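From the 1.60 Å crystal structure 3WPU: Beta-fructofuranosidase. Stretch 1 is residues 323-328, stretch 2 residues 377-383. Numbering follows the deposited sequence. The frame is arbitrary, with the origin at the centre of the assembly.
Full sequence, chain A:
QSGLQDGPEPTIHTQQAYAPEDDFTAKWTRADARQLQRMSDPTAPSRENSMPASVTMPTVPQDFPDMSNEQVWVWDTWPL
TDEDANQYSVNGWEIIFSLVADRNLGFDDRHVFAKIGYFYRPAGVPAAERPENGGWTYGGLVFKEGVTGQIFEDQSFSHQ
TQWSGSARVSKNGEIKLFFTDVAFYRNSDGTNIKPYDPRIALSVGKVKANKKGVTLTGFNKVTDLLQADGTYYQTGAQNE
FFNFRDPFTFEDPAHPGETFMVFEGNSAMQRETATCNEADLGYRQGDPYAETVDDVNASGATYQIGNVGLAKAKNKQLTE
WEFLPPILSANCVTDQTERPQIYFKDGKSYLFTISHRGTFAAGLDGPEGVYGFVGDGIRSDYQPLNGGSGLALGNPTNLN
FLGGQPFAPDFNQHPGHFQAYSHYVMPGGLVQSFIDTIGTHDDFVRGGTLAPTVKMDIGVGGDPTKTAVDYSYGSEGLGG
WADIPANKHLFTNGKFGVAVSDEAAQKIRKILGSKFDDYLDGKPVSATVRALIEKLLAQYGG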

ATOM      1  N   PHE A 323      17.634  10.863   0.785  1.00 11.86           N
ATOM      2  CA  PHE A 323      16.930  10.675  -0.459  1.00 11.68           C
ATOM      3  C   PHE A 323      17.876  10.107  -1.501  1.00 11.19           C
ATOM      4  O   PHE A 323      19.087  10.421  -1.513  1.00 11.70           O
ATOM      5  CB  PHE A 323      16.402  11.996  -1.005  1.00 11.75           C
ATOM      6  CG  PHE A 323      15.134  12.488  -0.357  1.00 11.57           C
ATOM      7  CD1 PHE A 323      14.024  11.693  -0.321  1.00 11.82           C
ATOM      8  CD2 PHE A 323      15.064  13.762   0.157  1.00 11.43           C
ATOM      9  CE1 PHE A 323      12.841  12.152   0.237  1.00 11.61           C
ATOM     10  CE2 PHE A 323      13.896  14.244   0.725  1.00 12.05           C
ATOM     11  CZ  PHE A 323      12.787  13.436   0.764  1.00 11.55           C
ATOM     12  N   LEU A 324      17.326   9.262  -2.351  1.00 10.50           N
ATOM     13  CA  LEU A 324      17.962   8.820  -3.581  1.00 10.84           C
ATOM     14  C   LEU A 324      17.058   9.216  -4.749  1.00 10.41           C
ATOM     15  O   LEU A 324      15.895   9.622  -4.531  1.00  9.97           O
ATOM     16  CB  LEU A 324      18.203   7.310  -3.544  1.00 11.60           C
ATOM     17  CG  LEU A 324      19.140   6.820  -2.438  1.00 11.95           C
ATOM     18  CD1 LEU A 324      19.231   5.306  -2.391  1.00 12.54           C
ATOM     19  CD2 LEU A 324      20.537   7.419  -2.580  1.00 12.23           C
ATOM     20  N   PRO A 325      17.559   9.113  -5.991  1.00  9.77           N
ATOM     21  CA  PRO A 325      16.713   9.582  -7.115  1.00 10.00           C
ATOM     22  C   PRO A 325      15.427   8.733  -7.266  1.00  9.33           C
ATOM     23  O   PRO A 325      15.372   7.587  -6.842  1.00  8.63           O
ATOM     24  CB  PRO A 325      17.657   9.477  -8.321  1.00  9.93           C
ATOM     25  CG  PRO A 325      19.043   9.633  -7.707  1.00 10.02           C
ATOM     26  CD  PRO A 325      18.957   8.868  -6.420  1.00 10.29           C
ATOM     27  N   PRO A 326      14.356   9.309  -7.835  1.00 10.12           N
ATOM     28  CA  PRO A 326      13.164   8.486  -7.988  1.00 10.02           C
ATOM     29  C   PRO A 326      13.386   7.216  -8.811  1.00 10.16           C
ATOM     30  O   PRO A 326      14.214   7.194  -9.755  1.00 10.18           O
ATOM     31  CB  PRO A 326      12.169   9.418  -8.727  1.00 10.17           C
ATOM     32  CG  PRO A 326      12.744  10.784  -8.678  1.00 10.68           C
ATOM     33  CD  PRO A 326      14.233  10.633  -8.470  1.00 10.31           C
ATOM     34  N   ILE A 327      12.707   6.149  -8.446  1.00  9.71           N
ATOM     35  CA  ILE A 327      12.818   4.886  -9.219  1.00  9.64           C
ATOM     36  C   ILE A 327      11.804   4.717 -10.332  1.00 10.31           C
ATOM     37  O   ILE A 327      12.044   3.938 -11.270  1.00 11.30           O
ATOM     38  CB  ILE A 327      12.849   3.615  -8.328  1.00  9.37           C
ATOM     39  CG1 ILE A 327      11.628   3.548  -7.393  1.00  9.56           C
ATOM     40  CG2 ILE A 327      14.133   3.567  -7.507  1.00  9.61           C
ATOM     41  CD1 ILE A 327      11.477   2.222  -6.673  1.00  9.87           C
ATOM     42  N   LEU A 328      10.661   5.399 -10.239  1.00 10.16           N
ATOM     43  CA  LEU A 328       9.654   5.364 -11.295  1.00 10.44           C
ATOM     44  C   LEU A 328       8.998   6.739 -11.403  1.00  9.98           C
ATOM     45  O   LEU A 328       8.760   7.406 -10.376  1.00  9.95           O
ATOM     46  CB  LEU A 328       8.596   4.312 -10.987  1.00 10.95           C
ATOM     47  CG  LEU A 328       7.508   4.119 -12.049  1.00 11.52           C
ATOM     48  CD1 LEU A 328       8.033   3.300 -13.219  1.00 11.86           C
ATOM     49  CD2 LEU A 328       6.228   3.525 -11.471  1.00 12.62           C
ATOM     50  N   GLY A 377      16.404  -5.190 -10.394  1.00 11.71           N
ATOM     51  CA  GLY A 377      16.907  -4.484  -9.230  1.00 11.41           C
ATOM     52  C   GLY A 377      15.862  -3.514  -8.737  1.00 11.18           C
ATOM     53  O   GLY A 377      14.911  -3.191  -9.485  1.00 10.35           O
ATOM     54  N   ILE A 378      16.018  -3.038  -7.499  1.00 10.58           N
ATOM     55  CA  ILE A 378      15.063  -2.038  -6.958  1.00 10.66           C
ATOM     56  C   ILE A 378      15.083  -0.740  -7.787  1.00 10.44           C
ATOM     57  O   ILE A 378      14.046  -0.075  -7.947  1.00  9.46           O
ATOM     58  CB  ILE A 378      15.250  -1.768  -5.452  1.00 10.55           C
ATOM     59  CG1 ILE A 378      16.651  -1.172  -5.145  1.00 10.71           C
ATOM     60  CG2 ILE A 378      15.040  -3.081  -4.708  1.00 10.68           C
ATOM     61  CD1 ILE A 378      16.793  -0.786  -3.698  1.00 10.85           C
ATOM     62  N   ARG A 379      16.249  -0.412  -8.340  1.00 10.06           N
ATOM     63  CA  ARG A 379      16.378   0.568  -9.410  1.00 10.28           C
ATOM     64  C   ARG A 379      16.690  -0.187 -10.696  1.00 11.01           C
ATOM     65  O   ARG A 379      17.759  -0.787 -10.846  1.00 11.01           O
ATOM     66  CB  ARG A 379      17.461   1.617  -9.104  1.00 10.61           C
ATOM     67  CG  ARG A 379      17.554   2.720 -10.151  1.00 10.36           C
ATOM     68  CD  ARG A 379      18.590   3.801  -9.896  1.00 10.50           C
ATOM     69  NE  ARG A 379      18.449   4.361  -8.562  1.00 10.94           N
ATOM     70  CZ  ARG A 379      17.510   5.238  -8.218  1.00 11.15           C
ATOM     71  NH1 ARG A 379      16.692   5.714  -9.131  1.00 10.78           N
ATOM     72  NH2 ARG A 379      17.444   5.658  -6.964  1.00 11.04           N
ATOM     73  N   SER A 380      15.744  -0.188 -11.611  1.00 10.82           N
ATOM     74  CA  SER A 380      15.910  -0.887 -12.863  1.00 11.38           C
ATOM     75  C   SER A 380      15.106  -0.223 -13.959  1.00 11.83           C
ATOM     76  O   SER A 380      14.272   0.630 -13.671  1.00 11.05           O
ATOM     77  CB  SER A 380      15.527  -2.357 -12.670  1.00 12.62           C
ATOM     78  OG  SER A 380      14.144  -2.503 -12.368  1.00 13.00           O
ATOM     79  N   ASP A 381      15.308  -0.626 -15.211  1.00 11.02           N
ATOM     80  CA  ASP A 381      14.415  -0.180 -16.269  1.00 10.77           C
ATOM     81  C   ASP A 381      13.175  -1.048 -16.240  1.00 10.93           C
ATOM     82  O   ASP A 381      12.999  -1.980 -17.034  1.00 10.11           O
ATOM     83  CB  ASP A 381      15.081  -0.185 -17.649  1.00 10.94           C
ATOM     84  CG  ASP A 381      14.141   0.294 -18.731  1.00 11.03           C
ATOM     85  OD1 ASP A 381      13.076   0.892 -18.396  1.00 11.30           O
ATOM     86  OD2 ASP A 381      14.405   0.049 -19.924  1.00 11.27           O
ATOM     87  N   TYR A 382      12.312  -0.734 -15.277  1.00 10.84           N
ATOM     88  CA  TYR A 382      11.149  -1.545 -14.967  1.00 10.19           C
ATOM     89  C   TYR A 382      10.251  -1.788 -16.187  1.00  9.57           C
ATOM     90  O   TYR A 382      10.014  -0.880 -16.992  1.00  9.64           O
ATOM     91  CB  TYR A 382      10.316  -0.859 -13.890  1.00  9.79           C
ATOM     92  CG  TYR A 382      10.787  -1.075 -12.467  1.00  9.31           C
ATOM     93  CD1 TYR A 382      11.495  -0.084 -11.773  1.00  9.24           C
ATOM     94  CD2 TYR A 382      10.515  -2.277 -11.800  1.00  9.47           C
ATOM     95  CE1 TYR A 382      11.944  -0.292 -10.469  1.00  9.37           C
ATOM     96  CE2 TYR A 382      10.940  -2.474 -10.491  1.00  9.70           C
ATOM     97  CZ  TYR A 382      11.647  -1.476  -9.827  1.00  9.46           C
ATOM     98  OH  TYR A 382      12.039  -1.733  -8.527  1.00 10.36           O
ATOM     99  N   GLN A 383       9.780  -3.025 -16.285  1.00  9.47           N
ATOM    100  CA  GLN A 383       8.818  -3.435 -17.283  1.00  9.92           C
ATOM    101  C   GLN A 383       7.442  -3.386 -16.628  1.00  9.22           C
ATOM    102  O   GLN A 383       7.177  -4.194 -15.740  1.00  9.33           O
ATOM    103  CB  GLN A 383       9.101  -4.871 -17.687  1.00 10.08           C
ATOM    104  CG  GLN A 383       8.081  -5.497 -18.608  1.00 10.89           C
ATOM    105  CD  GLN A 383       7.949  -4.700 -19.891  1.00 11.02           C
ATOM    106  OE1 GLN A 383       8.923  -4.557 -20.648  1.00 11.43           O
ATOM    107  NE2 GLN A 383       6.792  -4.106 -20.107  1.00 10.54           N
TER
HETATM  108  O   HOH W   1      14.227   2.523 -11.537  1.00 12.56           O

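Stretch 1 enters as a β-strand and turns a corner at Ile 327; stretch 2 has no regular helix or strand. The closest CA atoms across the stretches are those of Ile 327 and Arg 379, 5.6 Å apart, and no direct backbone-to-backbone hydrogen bond joins the two stretches. A water spans the gap instead: the water oxygen lies 2.6 Å from Ile 327 O and 2.9 Å from Ser 380 O, donating to both.

Arg 379 makes every direct hydrogen bond across the contact. Its CA-to-CB bond points sideways, but chi1 and chi2 are t, chi3 is m, and the chain runs out and then bends, bringing the guanidinium to the carbonyls of the two prolines. NH2 donates to Pro 325 O at 2.8 Å, nearly straight at 160°; NH1 reaches the same oxygen at 3.2 Å and Pro 326 O at 3.0 Å, both more bent. Proline nitrogens have no hydrogen to give, but their carbonyls remain free to accept. Ile 327 CG2 covers one face of the guanidinium, 3.7 Å from NH1, and Pro 325 CG lies over the opposite face, sandwiching the charged group.

Ile 327 CG2 also lies 3.7 Å from Ile 378 O. That same carbonyl accepts from Tyr 382 OH at 2.7 Å, a bond within stretch 2; the ring edge meets Ile 327 O (4.1 Å from Tyr 382 CD1).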